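Local coordinates for alpha-catenin-like protein hmp-1 (Caenorhabditis elegans, PDB 5H5M), which helps form the cadherin-catenin complex of adherens junctions, binding beta-catenin and F-actin, and is required for cell migration and shape changes in embryonic body enclosure and elongation, at residues A287-D292 / L317-V322; E245-V249 / V362-K367; N16-I20 / D33-H37; L76-Y80 / D92-I97. One frame throughout, in Å; residues are numbered along the deposited sequence.

The M domain modelled here is mostly helical, with no strands. From the N terminus, contact 3 closes first, bringing the end of helix 6-17 against helix 27-49 after a connecting loop. Contact 4 follows in series, joining helix 56-80 to helix 92-122 across a connection that is partly disordered. The two touch: the Y80 hydroxyl hydrogen-bonds to the backbone of I18 and I20. Much further on, contact 2 closes a long loop between helices 237-260 and 345-374, and contact 1, pairing helices 276-300 and 305-339, is nested inside it. Contacts 1 and 2 pack together in the C-terminal four-helix bundle, their centres 40 to 49 Å from those of contacts 3 and 4.

Contact 1 of 4, residues A287-D292 / L317-V322; sequences ALRVCD and LKTQRV
At the centre of this antiparallel helix pair, L317 (chi1 t, chi2 p) points its CD2 into the facing helix, reaching C291 SG at 3.6 Å, A287 CB at 4.2 Å and V290 CG1 at 4.3 Å; the same CD2 lies 3.6 Å from A287 O. One turn away V322 (t) takes up the rest of the apolar face, its CG2 lying 4.1 Å from A287 CB and 4.3 Å from L288 CD2. Both segments are helical, with axes 10.0 Å apart at closest approach and crossing at 158°. The register pairs A287 with V322 (CA to CA 7.4 Å) and C291 with K318 (6.5 Å). Segment 317-322 contains a wide pi-type turn, closed by V322 N to L317 O at 2.9 Å, which sets L317 and V322 five residues apart yet both facing the partner helix. Toward the edge, C291 SG (chi1 m) meets K318 CB at 3.6 Å, and L288 CD2 meets K318 CG at 4.3 Å. The extended K318 chain then runs out beside D292; NZ and OD1 are 4.1 Å apart, too far for a salt bridge, and a water links them, donating to D292 OD1 (3.0 Å) and accepting from K318 NZ (3.1 Å). Such packing is characteristic of the antiparallel four-helix bundles of the vinculin/alpha-catenin family. Helix 345-374 covers A287 and L317, and helix 237-260 packs on V290.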
loop_
_atom_site.group_PDB
_atom_site.type_symbol
_atom_site.label_atom_id
_atom_site.label_comp_id
_atom_site.label_asym_id
_atom_site.label_seq_id
_atom_site.Cartn_x
_atom_site.Cartn_y
_atom_site.Cartn_z
ATOM N N ALA A 287 6.819 6.345 -7.290
ATOM C CA ALA A 287 8.225 6.214 -7.646
ATOM C C ALA A 287 9.120 6.818 -6.573
ATOM O O ALA A 287 10.160 6.256 -6.230
ATOM C CB ALA A 287 8.499 6.870 -8.999
ATOM N N LEU A 288 8.712 7.965 -6.042
ATOM C CA LEU A 288 9.491 8.633 -5.008
ATOM C C LEU A 288 9.419 7.867 -3.686
ATOM O O LEU A 288 10.384 7.847 -2.916
ATOM C CB LEU A 288 9.017 10.077 -4.826
ATOM C CG LEU A 288 9.442 11.028 -5.951
ATOM C CD1 LEU A 288 8.914 12.442 -5.727
ATOM C CD2 LEU A 288 10.959 11.035 -6.095
ATOM N N ARG A 289 8.279 7.233 -3.427
ATOM C CA ARG A 289 8.140 6.373 -2.254
ATOM C C ARG A 289 9.085 5.176 -2.353
ATOM O O ARG A 289 9.708 4.785 -1.367
ATOM C CB ARG A 289 6.692 5.905 -2.098
ATOM C CG ARG A 289 5.787 6.924 -1.430
ATOM C CD ARG A 289 6.026 6.955 0.079
ATOM N NE ARG A 289 5.459 5.775 0.730
ATOM C CZ ARG A 289 5.988 5.172 1.790
ATOM N NH1 ARG A 289 7.111 5.624 2.334
ATOM N NH2 ARG A 289 5.394 4.103 2.301
ATOM N N VAL A 290 9.190 4.608 -3.551
ATOM C CA VAL A 290 10.125 3.518 -3.816
ATOM C C VAL A 290 11.561 3.955 -3.514
ATOM O O VAL A 290 12.328 3.214 -2.902
ATOM C CB VAL A 290 10.024 3.033 -5.282
ATOM C CG1 VAL A 290 11.247 2.201 -5.675
ATOM C CG2 VAL A 290 8.746 2.245 -5.491
ATOM N N CYS A 291 11.914 5.167 -3.930
ATOM C CA CYS A 291 13.237 5.715 -3.642
ATOM C C CYS A 291 13.481 5.846 -2.140
ATOM O O CYS A 291 14.536 5.449 -1.642
ATOM C CB CYS A 291 13.421 7.078 -4.318
ATOM S SG CYS A 291 13.474 7.013 -6.128
ATOM N N ASP A 292 12.506 6.404 -1.426
ATOM C CA ASP A 292 12.617 6.589 0.023
ATOM C C ASP A 292 12.831 5.272 0.760
ATOM O O ASP A 292 13.715 5.154 1.609
ATOM C CB ASP A 292 11.367 7.271 0.580
ATOM C CG ASP A 292 11.280 8.732 0.202
ATOM O OD1 ASP A 292 12.323 9.318 -0.156
ATOM O OD2 ASP A 292 10.166 9.296 0.270
ATOM N N LEU A 317 16.478 6.733 -10.817
ATOM C CA LEU A 317 15.041 6.960 -10.773
ATOM C C LEU A 317 14.726 8.346 -10.220
ATOM O O LEU A 317 14.008 9.124 -10.846
ATOM C CB LEU A 317 14.353 5.892 -9.921
ATOM C CG LEU A 317 12.837 6.034 -9.771
ATOM C CD1 LEU A 317 12.154 5.953 -11.130
ATOM C CD2 LEU A 317 12.277 4.981 -8.815
ATOM N N LYS A 318 15.287 8.652 -9.056
ATOM C CA LYS A 318 14.960 9.879 -8.339
ATOM C C LYS A 318 15.448 11.158 -9.019
ATOM O O LYS A 318 14.694 12.123 -9.126
ATOM C CB LYS A 318 15.524 9.823 -6.917
ATOM C CG LYS A 318 15.229 11.071 -6.100
ATOM C CD LYS A 318 15.266 10.789 -4.611
ATOM C CE LYS A 318 14.801 11.998 -3.812
ATOM N NZ LYS A 318 14.795 11.720 -2.348
ATOM N N THR A 319 16.698 11.174 -9.472
ATOM C CA THR A 319 17.296 12.409 -9.976
ATOM C C THR A 319 17.240 12.550 -11.498
ATOM O O THR A 319 17.563 13.613 -12.032
ATOM C CB THR A 319 18.773 12.542 -9.535
ATOM O OG1 THR A 319 19.585 11.610 -10.261
ATOM C CG2 THR A 319 18.912 12.282 -8.043
ATOM N N GLN A 320 16.839 11.491 -12.198
ATOM C CA GLN A 320 16.753 11.549 -13.658
ATOM C C GLN A 320 15.383 11.146 -14.202
ATOM O O GLN A 320 14.692 11.959 -14.818
ATOM C CB GLN A 320 17.825 10.664 -14.303
ATOM C CG GLN A 320 19.255 11.134 -14.092
ATOM C CD GLN A 320 20.266 10.224 -14.764
ATOM O OE1 GLN A 320 19.901 9.225 -15.381
ATOM N NE2 GLN A 320 21.542 10.564 -14.642
ATOM N N ARG A 321 14.999 9.891 -13.979
ATOM C CA ARG A 321 13.802 9.329 -14.604
ATOM C C ARG A 321 12.517 10.052 -14.197
ATOM O O ARG A 321 11.652 10.305 -15.038
ATOM C CB ARG A 321 13.684 7.838 -14.275
ATOM C CG ARG A 321 14.868 7.001 -14.751
ATOM C CD ARG A 321 14.999 7.018 -16.266
ATOM N NE ARG A 321 16.184 6.302 -16.729
ATOM C CZ ARG A 321 17.314 6.896 -17.106
ATOM N NH1 ARG A 321 17.414 8.218 -17.076
ATOM N NH2 ARG A 321 18.346 6.170 -17.516
ATOM N N VAL A 322 12.398 10.389 -12.916
ATOM C CA VAL A 322 11.208 11.066 -12.412
ATOM C C VAL A 322 11.009 12.440 -13.064
ATOM O O VAL A 322 9.902 12.784 -13.479
ATOM C CB VAL A 322 11.268 11.214 -10.874
ATOM C CG1 VAL A 322 10.263 12.233 -10.390
ATOM C CG2 VAL A 322 11.019 9.867 -10.201
HETATM O O HOH W 1 11.815 11.087 -2.563
#

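Contact 2 of 4, residues E245-V249 / V362-K367; sequences EAHIV and VHDAVK
H363 lays its imidazole (chi1 t, chi2 -118°) across one flank of the facing helix, where NE2 comes within 3.3 Å of E245 CG and 3.4 Å of V249 CG2, and CD2 lies 4.2 Å from I248 CG2. Both segments are helical and run antiparallel at 169°, with axes 10.2 Å apart; the nearest CA atoms, of E245 and H363, are 6.8 Å from each other. Beside the imidazole, I248 (m, t) drives CD1 inward to V366 CG2 at 3.8 Å and V362 CG1 at 4.0 Å. This joins helices 237-260 and 345-374, the first and last of the C-terminal four-helix bundle, and V362 extends the packing to helices 276-300 and 305-339. Next to the ring, the extended E245 (t, t) places CB 4.2 Å from V366 CG1 and OE1 3.8 Å from K367 CG, while its carboxylate forms a salt bridge with R370, about one turn beyond K367 on helix 345-374. K367 NZ turns back along its own helix to D364 OD1, 3.2 Å away, in a salt bridge whose hydrogen bond is weak.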
loop_
_atom_site.group_PDB
_atom_site.type_symbol
_atom_site.label_atom_id
_atom_site.label_comp_id
_atom_site.label_asym_id
_atom_site.label_seq_id
_atom_site.Cartn_x
_atom_site.Cartn_y
_atom_site.Cartn_z
ATOM N N GLU A 245 5.355 -1.624 -8.378
ATOM C CA GLU A 245 5.567 -1.866 -9.799
ATOM C C GLU A 245 4.248 -2.166 -10.509
ATOM O O GLU A 245 3.990 -1.656 -11.595
ATOM C CB GLU A 245 6.554 -3.017 -9.997
ATOM C CG GLU A 245 6.861 -3.343 -11.442
ATOM C CD GLU A 245 7.792 -4.533 -11.578
ATOM O OE1 GLU A 245 8.721 -4.663 -10.751
ATOM O OE2 GLU A 245 7.590 -5.342 -12.508
ATOM N N ALA A 246 3.412 -2.988 -9.882
ATOM C CA ALA A 246 2.122 -3.342 -10.455
ATOM C C ALA A 246 1.191 -2.132 -10.513
ATOM O O ALA A 246 0.407 -1.986 -11.447
ATOM C CB ALA A 246 1.477 -4.471 -9.656
ATOM N N HIS A 247 1.280 -1.268 -9.507
ATOM C CA HIS A 247 0.414 -0.098 -9.439
ATOM C C HIS A 247 0.820 0.962 -10.464
ATOM O O HIS A 247 -0.031 1.666 -11.005
ATOM C CB HIS A 247 0.422 0.490 -8.027
ATOM C CG HIS A 247 -0.440 -0.259 -7.056
ATOM N ND1 HIS A 247 -0.712 0.204 -5.790
ATOM C CD2 HIS A 247 -1.096 -1.440 -7.179
ATOM C CE1 HIS A 247 -1.503 -0.658 -5.168
ATOM N NE2 HIS A 247 -1.746 -1.663 -5.988
ATOM N N ILE A 248 2.120 1.072 -10.726
ATOM C CA ILE A 248 2.627 1.977 -11.754
ATOM C C ILE A 248 2.078 1.580 -13.126
ATOM O O ILE A 248 1.747 2.437 -13.948
ATOM C CB ILE A 248 4.174 1.989 -11.777
ATOM C CG1 ILE A 248 4.716 2.734 -10.555
ATOM C CG2 ILE A 248 4.695 2.648 -13.039
ATOM C CD1 ILE A 248 6.217 2.657 -10.406
ATOM N N VAL A 249 1.964 0.275 -13.358
ATOM C CA VAL A 249 1.355 -0.242 -14.580
ATOM C C VAL A 249 -0.128 0.131 -14.650
ATOM O O VAL A 249 -0.608 0.591 -15.688
ATOM C CB VAL A 249 1.510 -1.773 -14.681
ATOM C CG1 VAL A 249 0.637 -2.339 -15.804
ATOM C CG2 VAL A 249 2.972 -2.144 -14.886
ATOM N N VAL A 362 10.038 5.395 -15.823
ATOM C CA VAL A 362 9.871 5.123 -14.402
ATOM C C VAL A 362 9.847 3.623 -14.113
ATOM O O VAL A 362 10.513 3.145 -13.195
ATOM C CB VAL A 362 8.573 5.766 -13.865
ATOM C CG1 VAL A 362 8.328 5.362 -12.420
ATOM C CG2 VAL A 362 8.632 7.283 -13.999
ATOM N N HIS A 363 9.083 2.890 -14.916
ATOM C CA HIS A 363 8.836 1.467 -14.692
ATOM C C HIS A 363 10.101 0.609 -14.815
ATOM O O HIS A 363 10.371 -0.228 -13.950
ATOM C CB HIS A 363 7.766 0.973 -15.673
ATOM C CG HIS A 363 7.244 -0.395 -15.365
ATOM N ND1 HIS A 363 7.390 -1.460 -16.228
ATOM C CD2 HIS A 363 6.571 -0.874 -14.291
ATOM C CE1 HIS A 363 6.832 -2.534 -15.700
ATOM N NE2 HIS A 363 6.328 -2.204 -14.524
ATOM N N ASP A 364 10.866 0.815 -15.886
ATOM C CA ASP A 364 12.134 0.108 -16.078
ATOM C C ASP A 364 13.101 0.383 -14.933
ATOM O O ASP A 364 13.798 -0.520 -14.460
ATOM C CB ASP A 364 12.798 0.509 -17.399
ATOM C CG ASP A 364 12.227 -0.228 -18.596
ATOM O OD1 ASP A 364 11.540 -1.253 -18.406
ATOM O OD2 ASP A 364 12.481 0.214 -19.736
ATOM N N ALA A 365 13.145 1.641 -14.502
ATOM C CA ALA A 365 14.044 2.050 -13.433
ATOM C C ALA A 365 13.677 1.354 -12.125
ATOM O O ALA A 365 14.552 0.999 -11.337
ATOM C CB ALA A 365 14.017 3.559 -13.266
ATOM N N VAL A 366 12.382 1.155 -11.901
ATOM C CA VAL A 366 11.923 0.422 -10.728
ATOM C C VAL A 366 12.368 -1.035 -10.807
ATOM O O VAL A 366 12.811 -1.608 -9.811
ATOM C CB VAL A 366 10.388 0.502 -10.574
ATOM C CG1 VAL A 366 9.894 -0.499 -9.541
ATOM C CG2 VAL A 366 9.978 1.912 -10.175
ATOM N N LYS A 367 12.277 -1.622 -11.998
ATOM C CA LYS A 367 12.706 -3.006 -12.198
ATOM C C LYS A 367 14.216 -3.164 -12.012
ATOM O O LYS A 367 14.682 -4.200 -11.540
ATOM C CB LYS A 367 12.297 -3.508 -13.587
ATOM C CG LYS A 367 10.795 -3.664 -13.773
ATOM C CD LYS A 367 10.467 -4.386 -15.072
ATOM C CE LYS A 367 10.858 -3.552 -16.277
ATOM N NZ LYS A 367 10.472 -4.202 -17.561
#

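Contact 3 of 4, residues N16-I20 / D33-H37; sequences NRIEI and DLEGH
This contact closes the connection between the first two helices of the N-terminal helical bundle of the M domain, where the chain leaving helix 6-17 passes alongside the early turns of helix 27-49. The chain leaves its helix within segment 16-20 and is extended at I20 (phi/psi -113°/148°), whereas 33-37 is helical throughout; the nearest CA atoms, of I18 and L34, are 7.3 Å apart. D33 (chi1 p) comes first, its OD2 3.1 Å from R17 NH2 in a salt bridge on the exposed margin. Next, L34 (chi1 -126°, between wells) forms the apolar middle: CD1 lies 3.7 Å from R17 CB, CG 4.3 Å from I18 CG2, and CD2 4.2 Å from I20 CD1. L34 also packs on L77 of helix 56-80, and Y80 of that helix hydrogen-bonds through its hydroxyl to I18 O and I20 N, holding the chain beyond the first helix. One turn beyond D33, H37 (chi1 t) points toward segment 16-20, with its NE2 hydrogen-bonded to E10 O and its ring edge-to-face with F14. The R17 side chain, coiled m, m, m, lies against that imidazole, with CG 3.7 Å from H37 CE1 near the plane of the ring.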
loop_
_atom_site.group_PDB
_atom_site.type_symbol
_atom_site.label_atom_id
_atom_site.label_comp_id
_atom_site.label_asym_id
_atom_site.label_seq_id
_atom_site.Cartn_x
_atom_site.Cartn_y
_atom_site.Cartn_z
ATOM N N ASN A 16 1.205 -24.387 13.093
ATOM C CA ASN A 16 1.792 -25.289 14.077
ATOM C C ASN A 16 0.750 -26.228 14.673
ATOM O O ASN A 16 1.054 -27.374 14.999
ATOM C CB ASN A 16 2.478 -24.498 15.192
ATOM C CG ASN A 16 3.720 -23.772 14.713
ATOM O OD1 ASN A 16 4.522 -24.321 13.955
ATOM N ND2 ASN A 16 3.886 -22.529 15.154
ATOM N N ARG A 17 -0.479 -25.733 14.810
ATOM C CA ARG A 17 -1.569 -26.516 15.382
ATOM C C ARG A 17 -1.882 -27.749 14.540
ATOM O O ARG A 17 -2.268 -28.788 15.075
ATOM C CB ARG A 17 -2.832 -25.662 15.532
ATOM C CG ARG A 17 -2.716 -24.523 16.536
ATOM C CD ARG A 17 -2.315 -25.024 17.916
ATOM N NE ARG A 17 -3.303 -25.930 18.500
ATOM C CZ ARG A 17 -4.270 -25.551 19.329
ATOM N NH1 ARG A 17 -4.387 -24.276 19.677
ATOM N NH2 ARG A 17 -5.122 -26.445 19.813
ATOM N N ILE A 18 -1.712 -27.632 13.225
ATOM C CA ILE A 18 -2.034 -28.727 12.314
ATOM C C ILE A 18 -0.974 -29.822 12.343
ATOM O O ILE A 18 -1.161 -30.892 11.764
ATOM C CB ILE A 18 -2.191 -28.236 10.868
ATOM C CG1 ILE A 18 -0.889 -27.591 10.387
ATOM C CG2 ILE A 18 -3.364 -27.273 10.754
ATOM C CD1 ILE A 18 -0.929 -27.134 8.957
ATOM N N GLU A 19 0.142 -29.545 13.008
ATOM C CA GLU A 19 1.199 -30.535 13.167
ATOM C C GLU A 19 1.082 -31.218 14.523
ATOM O O GLU A 19 1.685 -30.788 15.506
ATOM C CB GLU A 19 2.575 -29.888 13.004
ATOM C CG GLU A 19 2.878 -29.465 11.578
ATOM C CD GLU A 19 4.206 -28.749 11.447
ATOM O OE1 GLU A 19 4.636 -28.101 12.425
ATOM O OE2 GLU A 19 4.822 -28.837 10.363
ATOM N N ILE A 20 0.288 -32.281 14.563
ATOM C CA ILE A 20 0.067 -33.046 15.782
ATOM C C ILE A 20 0.675 -34.431 15.623
ATOM O O ILE A 20 0.726 -34.963 14.515
ATOM C CB ILE A 20 -1.438 -33.181 16.098
ATOM C CG1 ILE A 20 -2.167 -31.864 15.825
ATOM C CG2 ILE A 20 -1.657 -33.640 17.534
ATOM C CD1 ILE A 20 -3.677 -31.981 15.873
ATOM N N ASP A 33 -11.778 -27.742 16.828
ATOM C CA ASP A 33 -11.061 -26.501 17.100
ATOM C C ASP A 33 -10.156 -26.130 15.928
ATOM O O ASP A 33 -9.930 -24.951 15.663
ATOM C CB ASP A 33 -10.245 -26.604 18.394
ATOM C CG ASP A 33 -9.007 -27.460 18.238
ATOM O OD1 ASP A 33 -9.112 -28.555 17.647
ATOM O OD2 ASP A 33 -7.925 -27.028 18.694
ATOM N N LEU A 34 -9.651 -27.138 15.225
ATOM C CA LEU A 34 -8.842 -26.904 14.036
ATOM C C LEU A 34 -9.719 -26.349 12.919
ATOM O O LEU A 34 -9.301 -25.471 12.164
ATOM C CB LEU A 34 -8.152 -28.191 13.594
ATOM C CG LEU A 34 -6.633 -28.144 13.426
ATOM C CD1 LEU A 34 -5.986 -27.323 14.532
ATOM C CD2 LEU A 34 -6.071 -29.561 13.421
ATOM N N GLU A 35 -10.941 -26.869 12.827
ATOM C CA GLU A 35 -11.930 -26.336 11.896
ATOM C C GLU A 35 -12.364 -24.932 12.316
ATOM O O GLU A 35 -12.586 -24.069 11.473
ATOM C CB GLU A 35 -13.145 -27.263 11.807
ATOM C CG GLU A 35 -12.922 -28.495 10.941
ATOM C CD GLU A 35 -14.116 -29.429 10.934
ATOM O OE1 GLU A 35 -15.003 -29.274 11.800
ATOM O OE2 GLU A 35 -14.170 -30.320 10.059
ATOM N N GLY A 36 -12.481 -24.711 13.622
ATOM C CA GLY A 36 -12.811 -23.397 14.145
ATOM C C GLY A 36 -11.673 -22.422 13.913
ATOM O O GLY A 36 -11.892 -21.256 13.583
ATOM N N HIS A 37 -10.450 -22.914 14.083
ATOM C CA HIS A 37 -9.245 -22.127 13.840
ATOM C C HIS A 37 -9.183 -21.670 12.382
ATOM O O HIS A 37 -8.915 -20.502 12.095
ATOM C CB HIS A 37 -8.004 -22.950 14.201
ATOM C CG HIS A 37 -6.784 -22.128 14.472
ATOM N ND1 HIS A 37 -5.738 -22.588 15.247
ATOM C CD2 HIS A 37 -6.433 -20.885 14.070
ATOM C CE1 HIS A 37 -4.801 -21.661 15.311
ATOM N NE2 HIS A 37 -5.197 -20.617 14.605
#

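Contact 4 of 4, residues L76-Y80 / D92-I97; sequences LLTEY and DIPLGI
Where G96 has no side chain, the facing helix pushes in: L76 (t, p) sets CD1 in the dip, 3.9 Å from G96 C and 3.7 Å from I93 O, where a CB on residue 96 would crowd the methyl. The L76 and G96 CA atoms are only 4.8 Å apart, and the axes approach to 8.9 Å. I93 and I97 border the dip, CG2 of I93 at 4.2 Å and CG1 of I97 at 3.8 Å from L76 CD1. Both segments are helical and antiparallel, crossing at -161°, with E79 and I93 also in register (CA to CA 5.8 Å). The pair joins helices 56-80 and 92-122 near the end of the N-terminal bundle, next to their connection. In return I93 (m, t) is the bump: its CG2 sits over the face of the Y80 ring in a CH-pi contact, 4.2 Å from the centroid and 25° off the normal, and its CG1 lies 4.1 Å from E79 CB. Y80 OH lies 3.7 Å from I97 CD1 and hydrogen-bonds to I18 O and I20 N. At the outer edge a water bridges two carboxylates, donating to E79 OE1 at 2.8 Å and D92 OD2 at 2.7 Å.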
loop_
_atom_site.group_PDB
_atom_site.type_symbol
_atom_site.label_atom_id
_atom_site.label_comp_id
_atom_site.label_asym_id
_atom_site.label_seq_id
_atom_site.Cartn_x
_atom_site.Cartn_y
_atom_site.Cartn_z
ATOM N N LEU A 76 -6.375 -33.312 5.188
ATOM C CA LEU A 76 -5.443 -33.614 6.271
ATOM C C LEU A 76 -6.149 -34.300 7.437
ATOM O O LEU A 76 -5.648 -35.286 7.979
ATOM C CB LEU A 76 -4.745 -32.340 6.758
ATOM C CG LEU A 76 -3.850 -32.467 7.998
ATOM C CD1 LEU A 76 -2.738 -33.486 7.786
ATOM C CD2 LEU A 76 -3.264 -31.110 8.387
ATOM N N LEU A 77 -7.314 -33.779 7.815
ATOM C CA LEU A 77 -8.097 -34.351 8.911
ATOM C C LEU A 77 -8.557 -35.763 8.571
ATOM O O LEU A 77 -8.655 -36.621 9.451
ATOM C CB LEU A 77 -9.306 -33.470 9.236
ATOM C CG LEU A 77 -9.016 -32.083 9.817
ATOM C CD1 LEU A 77 -10.310 -31.307 10.038
ATOM C CD2 LEU A 77 -8.223 -32.197 11.109
ATOM N N THR A 78 -8.843 -35.996 7.293
ATOM C CA THR A 78 -9.228 -37.323 6.825
ATOM C C THR A 78 -8.069 -38.304 7.004
ATOM O O THR A 78 -8.276 -39.458 7.377
ATOM C CB THR A 78 -9.666 -37.301 5.342
ATOM O OG1 THR A 78 -10.806 -36.447 5.192
ATOM C CG2 THR A 78 -10.031 -38.695 4.863
ATOM N N GLU A 79 -6.849 -37.830 6.757
ATOM C CA GLU A 79 -5.661 -38.665 6.898
ATOM C C GLU A 79 -5.302 -38.912 8.362
ATOM O O GLU A 79 -4.863 -40.007 8.719
ATOM C CB GLU A 79 -4.469 -38.041 6.169
ATOM C CG GLU A 79 -4.625 -37.940 4.653
ATOM C CD GLU A 79 -4.605 -39.289 3.950
ATOM O OE1 GLU A 79 -4.421 -40.326 4.623
ATOM O OE2 GLU A 79 -4.762 -39.310 2.710
ATOM N N TYR A 80 -5.487 -37.900 9.206
ATOM C CA TYR A 80 -5.270 -38.065 10.642
ATOM C C TYR A 80 -6.180 -39.147 11.218
ATOM O O TYR A 80 -5.803 -39.866 12.141
ATOM C CB TYR A 80 -5.505 -36.751 11.388
ATOM C CG TYR A 80 -4.265 -35.906 11.595
ATOM C CD1 TYR A 80 -3.193 -36.382 12.340
ATOM C CD2 TYR A 80 -4.181 -34.621 11.073
ATOM C CE1 TYR A 80 -2.062 -35.612 12.541
ATOM C CE2 TYR A 80 -3.055 -33.841 11.270
ATOM C CZ TYR A 80 -1.999 -34.341 12.005
ATOM O OH TYR A 80 -0.878 -33.571 12.204
ATOM N N ASP A 92 1.464 -40.281 4.582
ATOM C CA ASP A 92 0.433 -39.480 3.932
ATOM C C ASP A 92 0.074 -38.231 4.722
ATOM O O ASP A 92 -0.307 -37.212 4.146
ATOM C CB ASP A 92 -0.812 -40.328 3.702
ATOM C CG ASP A 92 -0.594 -41.394 2.654
ATOM O OD1 ASP A 92 0.165 -41.132 1.696
ATOM O OD2 ASP A 92 -1.174 -42.492 2.788
ATOM N N ILE A 93 0.190 -38.312 6.042
ATOM C CA ILE A 93 -0.072 -37.156 6.892
ATOM C C ILE A 93 0.906 -35.995 6.631
ATOM O O ILE A 93 0.458 -34.859 6.472
ATOM C CB ILE A 93 -0.050 -37.548 8.390
ATOM C CG1 ILE A 93 -1.309 -38.351 8.732
ATOM C CG2 ILE A 93 0.055 -36.309 9.278
ATOM C CD1 ILE A 93 -1.413 -38.756 10.186
ATOM N N PRO A 94 2.233 -36.264 6.568
ATOM C CA PRO A 94 3.128 -35.126 6.302
ATOM C C PRO A 94 2.882 -34.466 4.945
ATOM O O PRO A 94 3.076 -33.257 4.817
ATOM C CB PRO A 94 4.530 -35.754 6.359
ATOM C CG PRO A 94 4.316 -37.214 6.165
ATOM C CD PRO A 94 2.998 -37.503 6.804
ATOM N N LEU A 95 2.459 -35.248 3.956
ATOM C CA LEU A 95 2.086 -34.698 2.656
ATOM C C LEU A 95 0.885 -33.770 2.790
ATOM O O LEU A 95 0.821 -32.723 2.140
ATOM C CB LEU A 95 1.777 -35.816 1.661
ATOM C CG LEU A 95 2.972 -36.592 1.107
ATOM C CD1 LEU A 95 2.511 -37.868 0.412
ATOM C CD2 LEU A 95 3.772 -35.716 0.152
ATOM N N GLY A 96 -0.062 -34.160 3.637
ATOM C CA GLY A 96 -1.244 -33.359 3.893
ATOM C C GLY A 96 -0.900 -32.068 4.610
ATOM O O GLY A 96 -1.446 -31.009 4.298
ATOM N N ILE A 97 0.009 -32.166 5.576
ATOM C CA ILE A 97 0.495 -31.002 6.309
ATOM C C ILE A 97 1.180 -30.018 5.367
ATOM O O ILE A 97 0.983 -28.807 5.469
ATOM C CB ILE A 97 1.477 -31.414 7.429
ATOM C CG1 ILE A 97 0.738 -32.182 8.528
ATOM C CG2 ILE A 97 2.181 -30.193 8.013
ATOM C CD1 ILE A 97 1.647 -32.752 9.596
HETATM O O HOH W 2 -3.728 -42.852 3.533
#